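Side-chain contacts in beta-Ala-His dipeptidase (Homo sapiens, PDB 3DLJ), which hydrolyses Xaa-His dipeptides, above all carnosine and anserine, as a secreted metallopeptidase of the M20 family that needs two zinc ions per subunit: residues A141-G146 with G454-N459; Q114-G119 with Y137-T142; Y108-V113 with I204-W209. One frame throughout, in Å; residues are numbered along the deposited sequence.

Contact 1: A141-G146 with G454-N459. With ZN (zinc ion), chain C; ZN (zinc ion), chain D.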
loop_
_atom_site.group_PDB
_atom_site.type_symbol
_atom_site.label_atom_id
_atom_site.label_comp_id
_atom_site.label_asym_id
_atom_site.label_seq_id
_atom_site.Cartn_x
_atom_site.Cartn_y
_atom_site.Cartn_z
ATOM N N ALA A 141 0.612 5.757 10.639
ATOM C CA ALA A 141 -0.706 5.863 11.308
ATOM C C ALA A 141 -1.783 5.090 10.568
ATOM O O ALA A 141 -2.541 4.345 11.183
ATOM C CB ALA A 141 -1.135 7.335 11.490
ATOM N N THR A 142 -1.856 5.287 9.251
ATOM C CA THR A 142 -2.761 4.519 8.379
ATOM C C THR A 142 -2.015 3.326 7.700
ATOM O O THR A 142 -2.593 2.263 7.501
ATOM C CB THR A 142 -3.446 5.425 7.312
ATOM O OG1 THR A 142 -4.776 4.951 7.057
ATOM C CG2 THR A 142 -2.679 5.432 5.997
ATOM N N ASP A 143 -0.739 3.510 7.382
ATOM C CA ASP A 143 0.053 2.536 6.590
ATOM C C ASP A 143 1.334 2.035 7.330
ATOM O O ASP A 143 2.413 2.588 7.124
ATOM C CB ASP A 143 0.429 3.211 5.260
ATOM C CG ASP A 143 1.062 2.263 4.246
ATOM O OD1 ASP A 143 1.039 1.022 4.434
ATOM O OD2 ASP A 143 1.588 2.787 3.230
ATOM N N ASN A 144 1.258 0.996 8.166
ATOM C CA ASN A 144 0.064 0.185 8.425
ATOM C C ASN A 144 -0.168 -0.135 9.920
ATOM O O ASN A 144 -0.769 -1.151 10.243
ATOM C CB ASN A 144 0.190 -1.119 7.629
ATOM C CG ASN A 144 -1.115 -1.870 7.501
ATOM O OD1 ASN A 144 -1.142 -3.101 7.615
ATOM N ND2 ASN A 144 -2.206 -1.146 7.254
ATOM N N LYS A 145 0.292 0.726 10.833
ATOM C CA LYS A 145 0.252 0.424 12.286
ATOM C C LYS A 145 -1.154 0.615 12.862
ATOM O O LYS A 145 -1.610 -0.197 13.677
ATOM C CB LYS A 145 1.303 1.253 13.046
ATOM C CG LYS A 145 2.753 0.792 12.762
ATOM C CD LYS A 145 3.821 1.828 13.120
ATOM C CE LYS A 145 5.206 1.220 12.975
ATOM N NZ LYS A 145 6.310 2.193 13.283
ATOM N N GLY A 146 -1.850 1.659 12.411
ATOM C CA GLY A 146 -3.259 1.891 12.786
ATOM C C GLY A 146 -4.169 0.681 12.568
ATOM O O GLY A 146 -4.791 0.200 13.513
ATOM N N GLY A 454 -3.156 10.314 3.307
ATOM C CA GLY A 454 -1.821 10.715 2.862
ATOM C C GLY A 454 -0.731 9.692 3.104
ATOM O O GLY A 454 0.390 10.046 3.465
ATOM N N GLU A 455 -1.031 8.416 2.889
ATOM C CA GLU A 455 0.006 7.379 2.978
ATOM C C GLU A 455 1.170 7.626 1.983
ATOM O O GLU A 455 0.944 8.072 0.838
ATOM C CB GLU A 455 -0.603 5.968 2.840
ATOM C CG GLU A 455 -0.996 5.485 1.426
ATOM C CD GLU A 455 -2.115 6.296 0.756
ATOM O OE1 GLU A 455 -2.722 7.196 1.396
ATOM O OE2 GLU A 455 -2.401 6.028 -0.428
ATOM N N HIS A 456 2.402 7.347 2.444
ATOM C CA HIS A 456 3.650 7.554 1.661
ATOM C C HIS A 456 3.922 9.032 1.369
ATOM O O HIS A 456 4.618 9.348 0.390
ATOM C CB HIS A 456 3.594 6.816 0.319
ATOM C CG HIS A 456 3.500 5.329 0.430
ATOM N ND1 HIS A 456 3.965 4.482 -0.559
ATOM C CD2 HIS A 456 2.992 4.533 1.400
ATOM C CE1 HIS A 456 3.764 3.228 -0.190
ATOM N NE2 HIS A 456 3.171 3.231 0.996
ATOM N N SER A 457 3.349 9.930 2.169
ATOM C CA SER A 457 3.496 11.372 1.984
ATOM C C SER A 457 3.806 12.030 3.304
ATOM O O SER A 457 3.785 11.372 4.339
ATOM C CB SER A 457 2.196 11.993 1.468
ATOM O OG SER A 457 1.841 11.375 0.253
ATOM N N GLN A 458 4.071 13.331 3.244
ATOM C CA GLN A 458 4.203 14.187 4.413
ATOM C C GLN A 458 2.832 14.318 5.038
ATOM O O GLN A 458 1.830 14.370 4.324
ATOM C CB GLN A 458 4.684 15.594 4.029
ATOM C CG GLN A 458 5.776 15.638 2.985
ATOM C CD GLN A 458 5.228 15.841 1.588
ATOM O OE1 GLN A 458 4.235 15.234 1.201
ATOM N NE2 GLN A 458 5.880 16.713 0.822
ATOM N N ASN A 459 2.803 14.382 6.366
ATOM C CA ASN A 459 1.572 14.611 7.135
ATOM C C ASN A 459 0.521 13.510 6.953
ATOM O O ASN A 459 -0.678 13.786 6.836
ATOM C CB ASN A 459 1.039 16.029 6.861
ATOM C CG ASN A 459 2.105 17.101 7.107
ATOM O OD1 ASN A 459 2.652 17.185 8.201
ATOM N ND2 ASN A 459 2.427 17.885 6.087
HETATM ZN ZN ZN C . 2.936 1.540 2.087
HETATM ZN ZN ZN D . 1.002 -0.811 3.755
#
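Asp143 comes to the edge of the His456 ring, near its plane, where both bind a zinc ion, the carboxylate and the imidazole turned almost into one plane, 5° apart. The zinc of chain C takes Asp143 OD2 at 2.2 Å and His456 NE2 at 2.0 Å, so these two atoms, themselves 2.8 Å apart, are fellow ligands and not a hydrogen-bonded pair. With CG anti to the backbone N (chi1 -171°), Asp143 carries its carboxylate out to the metals, and its other oxygen, OD1, binds the zinc of chain D at 2.0 Å. Asp143 thus bridges both metals, which suits aspartate: a short stem with two anionic oxygens. A cis peptide bond links it to Asn144. Beside the metal-binding atoms the contact turns apolar: Glu455 CB lies 3.8 Å from Asp143 CB and equally far from Thr142 CG2, while the rest of the Glu455 chain bends away. Thr142 OG1 bonds instead to Asp453. Glu178 is the third protein ligand of the zinc of chain C, and His110 and Asp206 complete the protein ligands of the other. Sharing one carboxylate between two cations probably draws off much of its negative charge and fixes the spacing of the dinuclear centre.

Contact 2: Q114-G119 with Y137-T142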
loop_
_atom_site.group_PDB
_atom_site.type_symbol
_atom_site.label_atom_id
_atom_site.label_comp_id
_atom_site.label_asym_id
_atom_site.label_seq_id
_atom_site.Cartn_x
_atom_site.Cartn_y
_atom_site.Cartn_z
ATOM N N GLN A 114 7.366 3.630 5.317
ATOM C CA GLN A 114 8.076 4.487 4.369
ATOM C C GLN A 114 8.902 5.509 5.156
ATOM O O GLN A 114 8.475 5.931 6.239
ATOM C CB GLN A 114 7.077 5.224 3.467
ATOM C CG GLN A 114 6.499 4.370 2.326
ATOM C CD GLN A 114 7.530 4.084 1.212
ATOM O OE1 GLN A 114 8.259 4.976 0.789
ATOM N NE2 GLN A 114 7.588 2.844 0.752
ATOM N N PRO A 115 10.077 5.914 4.625
ATOM C CA PRO A 115 10.877 6.950 5.285
ATOM C C PRO A 115 10.066 8.221 5.549
ATOM O O PRO A 115 9.129 8.532 4.817
ATOM C CB PRO A 115 11.978 7.250 4.266
ATOM C CG PRO A 115 12.138 5.983 3.495
ATOM C CD PRO A 115 10.714 5.436 3.385
ATOM N N ALA A 116 10.425 8.938 6.603
ATOM C CA ALA A 116 9.828 10.215 6.898
ATOM C C ALA A 116 10.897 11.149 7.422
ATOM O O ALA A 116 11.468 10.949 8.508
ATOM C CB ALA A 116 8.720 10.058 7.912
ATOM N N ASP A 117 11.195 12.173 6.643
ATOM C CA ASP A 117 12.046 13.227 7.146
ATOM C C ASP A 117 11.178 14.436 7.351
ATOM O O ASP A 117 10.388 14.791 6.481
ATOM C CB ASP A 117 13.199 13.512 6.175
ATOM C CG ASP A 117 14.403 12.582 6.403
ATOM O OD1 ASP A 117 14.308 11.640 7.240
ATOM O OD2 ASP A 117 15.450 12.798 5.741
ATOM N N ARG A 118 11.313 15.059 8.508
ATOM C CA ARG A 118 10.552 16.262 8.825
ATOM C C ARG A 118 10.792 17.399 7.825
ATOM O O ARG A 118 9.868 18.144 7.487
ATOM C CB ARG A 118 10.856 16.711 10.243
ATOM C CG ARG A 118 9.901 17.739 10.717
ATOM C CD ARG A 118 10.085 17.978 12.181
ATOM N NE ARG A 118 9.074 18.923 12.601
ATOM C CZ ARG A 118 8.710 19.120 13.853
ATOM N NH1 ARG A 118 9.293 18.435 14.839
ATOM N NH2 ARG A 118 7.749 20.011 14.104
ATOM N N GLY A 119 12.022 17.505 7.328
ATOM C CA GLY A 119 12.355 18.475 6.274
ATOM C C GLY A 119 11.632 18.278 4.951
ATOM O O GLY A 119 11.642 19.175 4.095
ATOM N N TYR A 137 -1.785 12.228 13.463
ATOM C CA TYR A 137 -0.730 12.448 12.466
ATOM C C TYR A 137 0.565 11.749 12.840
ATOM O O TYR A 137 1.033 11.876 13.969
ATOM C CB TYR A 137 -0.453 13.944 12.316
ATOM C CG TYR A 137 -1.490 14.664 11.501
ATOM C CD1 TYR A 137 -2.528 15.359 12.103
ATOM C CD2 TYR A 137 -1.415 14.665 10.113
ATOM C CE1 TYR A 137 -3.480 16.028 11.334
ATOM C CE2 TYR A 137 -2.358 15.317 9.347
ATOM C CZ TYR A 137 -3.370 16.001 9.953
ATOM O OH TYR A 137 -4.296 16.633 9.148
ATOM N N GLY A 138 1.153 11.027 11.884
ATOM C CA GLY A 138 2.377 10.310 12.139
ATOM C C GLY A 138 2.642 9.310 11.049
ATOM O O GLY A 138 1.703 8.813 10.409
ATOM N N ARG A 139 3.913 9.008 10.824
ATOM C CA ARG A 139 4.276 8.002 9.829
ATOM C C ARG A 139 3.862 6.588 10.286
ATOM O O ARG A 139 4.225 6.141 11.377
ATOM C CB ARG A 139 5.784 8.079 9.505
ATOM C CG ARG A 139 6.305 6.888 8.724
ATOM C CD ARG A 139 5.633 6.777 7.307
ATOM N NE ARG A 139 6.285 7.672 6.346
ATOM C CZ ARG A 139 5.689 8.640 5.646
ATOM N NH1 ARG A 139 6.428 9.371 4.827
ATOM N NH2 ARG A 139 4.366 8.876 5.731
ATOM N N GLY A 140 3.105 5.892 9.436
ATOM C CA GLY A 140 2.568 4.566 9.774
ATOM C C GLY A 140 1.201 4.576 10.442
ATOM O O GLY A 140 0.692 3.514 10.803
ATOM N N ALA A 141 0.612 5.757 10.639
ATOM C CA ALA A 141 -0.706 5.863 11.308
ATOM C C ALA A 141 -1.783 5.090 10.568
ATOM O O ALA A 141 -2.541 4.345 11.183
ATOM C CB ALA A 141 -1.135 7.335 11.490
ATOM N N THR A 142 -1.856 5.287 9.251
ATOM C CA THR A 142 -2.761 4.519 8.379
ATOM C C THR A 142 -2.015 3.326 7.700
ATOM O O THR A 142 -2.593 2.263 7.501
ATOM C CB THR A 142 -3.446 5.425 7.312
ATOM O OG1 THR A 142 -4.776 4.951 7.057
ATOM C CG2 THR A 142 -2.679 5.432 5.997
#
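Arg139 reaches Gln114 and Pro115 by folding its side chain: CG stands anti to the backbone N, and bends at chi2 (63°) and chi3 (82°) then swing the guanidinium round against the two carbonyls. The arginine sits in a type II beta turn, Gly138 to Ala141, that leads into helix 141-160 of the M20 zinc-peptidase domain; Gly140 suits the third position of this turn, where phi is positive. The chain it grips is the loop that follows strand 104-110. Arg139 NE donates to Gln114 O at 2.8 Å from above the carbonyl plane, a bent bond, and makes a weak second one to Pro115 O. The straighter bond runs from NH1 to Pro115 O, also 2.8 Å, with the oxygen lying in the guanidinium plane. Apolar contact backs these bonds, for Ala116 CB lies 3.9 Å from Arg139 CB, and its small methyl suits a place so near the arginine stem. NH2 turns instead to Glu460, in a salt bridge, and to Ser457 O, a hydrogen bond. Arginine suits the place because one flat group turns N-H donors to several acceptors at once. With an alanine here, Gln114 O and Pro115 O would probably lose these donors and Glu460 its cationic mate, and the tie between loop and turn would go. The Gln114 side chain leads away from the turn, to the metal site, where its amide NE2 bonds to Glu178, a ligand of zinc, and its aliphatic part touches His456. Closer to the arginine, Gln114 CB stays 3.9 Å from Arg139 NE.

Contact 3: Y108-V113 with I204-W209. With ZN (zinc ion), chain D.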
loop_
_atom_site.group_PDB
_atom_site.type_symbol
_atom_site.label_atom_id
_atom_site.label_comp_id
_atom_site.label_asym_id
_atom_site.label_seq_id
_atom_site.Cartn_x
_atom_site.Cartn_y
_atom_site.Cartn_z
ATOM N N TYR A 108 -3.194 -10.494 7.617
ATOM C CA TYR A 108 -1.865 -10.091 7.173
ATOM C C TYR A 108 -1.697 -8.585 7.415
ATOM O O TYR A 108 -2.574 -7.781 7.051
ATOM C CB TYR A 108 -1.590 -10.431 5.674
ATOM C CG TYR A 108 -0.412 -9.627 5.147
ATOM C CD1 TYR A 108 0.913 -10.108 5.255
ATOM C CD2 TYR A 108 -0.602 -8.350 4.634
ATOM C CE1 TYR A 108 1.997 -9.322 4.822
ATOM C CE2 TYR A 108 0.465 -7.573 4.204
ATOM C CZ TYR A 108 1.741 -8.048 4.306
ATOM O OH TYR A 108 2.760 -7.241 3.869
ATOM N N GLY A 109 -0.574 -8.199 8.021
ATOM C CA GLY A 109 -0.210 -6.770 8.065
ATOM C C GLY A 109 1.288 -6.566 8.012
ATOM O O GLY A 109 2.033 -7.534 7.990
ATOM N N HIS A 110 1.733 -5.314 7.994
ATOM C CA HIS A 110 3.185 -5.008 8.022
ATOM C C HIS A 110 3.470 -3.877 8.984
ATOM O O HIS A 110 2.662 -2.943 9.118
ATOM C CB HIS A 110 3.765 -4.703 6.625
ATOM C CG HIS A 110 3.262 -3.422 6.007
ATOM N ND1 HIS A 110 3.891 -2.203 6.183
ATOM C CD2 HIS A 110 2.205 -3.178 5.195
ATOM C CE1 HIS A 110 3.240 -1.266 5.518
ATOM N NE2 HIS A 110 2.213 -1.832 4.908
ATOM N N LEU A 111 4.601 -3.982 9.677
ATOM C CA LEU A 111 4.972 -2.989 10.700
ATOM C C LEU A 111 6.193 -2.138 10.323
ATOM O O LEU A 111 6.647 -1.311 11.111
ATOM C CB LEU A 111 5.122 -3.653 12.069
ATOM C CG LEU A 111 3.767 -4.128 12.623
ATOM C CD1 LEU A 111 4.010 -4.957 13.856
ATOM C CD2 LEU A 111 2.858 -2.958 12.963
ATOM N N ASP A 112 6.680 -2.312 9.094
ATOM C CA ASP A 112 7.613 -1.353 8.501
ATOM C C ASP A 112 6.871 -0.190 7.844
ATOM O O ASP A 112 5.730 -0.337 7.379
ATOM C CB ASP A 112 8.549 -2.023 7.476
ATOM C CG ASP A 112 7.801 -2.603 6.303
ATOM O OD1 ASP A 112 6.790 -3.323 6.530
ATOM O OD2 ASP A 112 8.209 -2.329 5.147
ATOM N N VAL A 113 7.552 0.960 7.816
ATOM C CA VAL A 113 7.016 2.212 7.276
ATOM C C VAL A 113 7.956 2.789 6.174
ATOM O O VAL A 113 9.165 2.436 6.093
ATOM C CB VAL A 113 6.771 3.257 8.420
ATOM C CG1 VAL A 113 5.701 2.767 9.395
ATOM C CG2 VAL A 113 8.060 3.540 9.169
ATOM N N ILE A 204 -6.792 -8.428 4.704
ATOM C CA ILE A 204 -5.790 -7.367 4.610
ATOM C C ILE A 204 -6.540 -6.061 4.830
ATOM O O ILE A 204 -7.618 -5.856 4.269
ATOM C CB ILE A 204 -5.066 -7.340 3.221
ATOM C CG1 ILE A 204 -4.360 -8.680 2.926
ATOM C CG2 ILE A 204 -4.079 -6.114 3.103
ATOM C CD1 ILE A 204 -3.756 -8.778 1.494
ATOM N N SER A 205 -5.976 -5.189 5.651
ATOM C CA SER A 205 -6.539 -3.877 5.871
ATOM C C SER A 205 -5.447 -2.833 5.643
ATOM O O SER A 205 -4.813 -2.350 6.589
ATOM C CB SER A 205 -7.104 -3.784 7.299
ATOM O OG SER A 205 -7.859 -2.594 7.499
ATOM N N ASP A 206 -5.217 -2.473 4.389
ATOM C CA ASP A 206 -4.138 -1.545 4.087
ATOM C C ASP A 206 -4.480 -0.723 2.869
ATOM O O ASP A 206 -3.743 -0.689 1.880
ATOM C CB ASP A 206 -2.831 -2.311 3.885
ATOM C CG ASP A 206 -1.589 -1.403 3.951
ATOM O OD1 ASP A 206 -1.730 -0.190 4.275
ATOM O OD2 ASP A 206 -0.472 -1.916 3.651
ATOM N N ASN A 207 -5.624 -0.061 2.941
ATOM C CA ASN A 207 -6.152 0.704 1.817
ATOM C C ASN A 207 -7.222 1.660 2.288
ATOM O O ASN A 207 -7.622 1.621 3.460
ATOM C CB ASN A 207 -6.633 -0.207 0.677
ATOM C CG ASN A 207 -7.567 -1.305 1.137
ATOM O OD1 ASN A 207 -7.225 -2.171 1.966
ATOM N ND2 ASN A 207 -8.747 -1.308 0.555
ATOM N N LEU A 208 -7.645 2.551 1.396
ATOM C CA LEU A 208 -8.457 3.688 1.767
ATOM C C LEU A 208 -9.868 3.662 1.162
ATOM O O LEU A 208 -10.098 3.063 0.105
ATOM C CB LEU A 208 -7.748 4.971 1.330
ATOM C CG LEU A 208 -6.261 5.143 1.661
ATOM C CD1 LEU A 208 -5.817 6.510 1.217
ATOM C CD2 LEU A 208 -5.958 4.913 3.138
ATOM N N TRP A 209 -10.800 4.328 1.844
ATOM C CA TRP A 209 -12.116 4.623 1.276
ATOM C C TRP A 209 -11.932 5.680 0.196
ATOM O O TRP A 209 -10.843 6.208 0.034
ATOM C CB TRP A 209 -13.104 5.129 2.329
ATOM C CG TRP A 209 -13.297 4.255 3.546
ATOM C CD1 TRP A 209 -13.052 2.914 3.661
ATOM C CD2 TRP A 209 -13.779 4.681 4.820
ATOM N NE1 TRP A 209 -13.343 2.484 4.936
ATOM C CE2 TRP A 209 -13.787 3.549 5.668
ATOM C CE3 TRP A 209 -14.190 5.919 5.337
ATOM C CZ2 TRP A 209 -14.205 3.610 7.001
ATOM C CZ3 TRP A 209 -14.612 5.982 6.673
ATOM C CH2 TRP A 209 -14.613 4.829 7.489
HETATM ZN ZN ZN D . 1.002 -0.811 3.755
HETATM O O HOH W 1 -3.063 -5.267 6.586
#
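The imidazole of His110 is held by its edge against Asp206 and the zinc of chain D: Asp206 OD2 lies near the ring plane, 3.0 Å from His110 NE2, while the carboxylate itself is turned 50° from the ring. The other flat group, the phenol of Tyr108, meets Ile204 obliquely, its CD2 4.1 Å from Ile204 CG1. Both pairs stand where the parallel strands 104-110 and 201-204 run out, in the mixed central sheet of the M20 catalytic domain, whose strand ends and following loops carry these metal ligands. His110 NE2 binds the zinc at 2.0 Å, and Asp206 completes the pair through OD2, its OD1 standing farther off at 2.8 Å from the metal; Asp143 is the third protein ligand. Histidine suits this place because its two nitrogens face different ways. While NE2 serves the metal, ND1 donates to Asp112 O at 2.9 Å, with that oxygen 5° out of the ring plane, and weakly to OD1 of the same residue, an active-site position by similarity. Together with the zinc at NE2, this bonding holds the ring in its rotation. Asp206, with CG anti to its own N (chi1 -164°), reaches across to the zinc, and its backbone N is tied to Asn207 OD1. Back along the strands, Tyr108 and Ile204 bring apolar surface to the same face of the sheet, the phenol hydroxyl bonding to Glu174. Between the strands, where they begin to part, one water donates to Tyr108 O at 2.6 Å and accepts from Ser205 N at 3.1 Å.

Contacts 1 and 3 both supply ligands to one dinuclear zinc centre, joined through the bridging aspartate; contact 2 lies a shell further out. Contact 3 is the most buried, anchored in the central sheet, whereas contact 1 brings in a loop from far along the chain that is partly open to solvent, and contact 2 joins a partly exposed loop to a buried turn. Contacts 1 and 2 share Ala141 and Thr142, of helix 141-160, and a probable hydrogen bond from Lys145 N to Gly140 O also joins them. Asn144 ties contact 1 to contact 3 through Ser205 O. Metal coordination dominates contacts 1 and 3, while contact 2 relies on guanidinium-to-carbonyl hydrogen bonds.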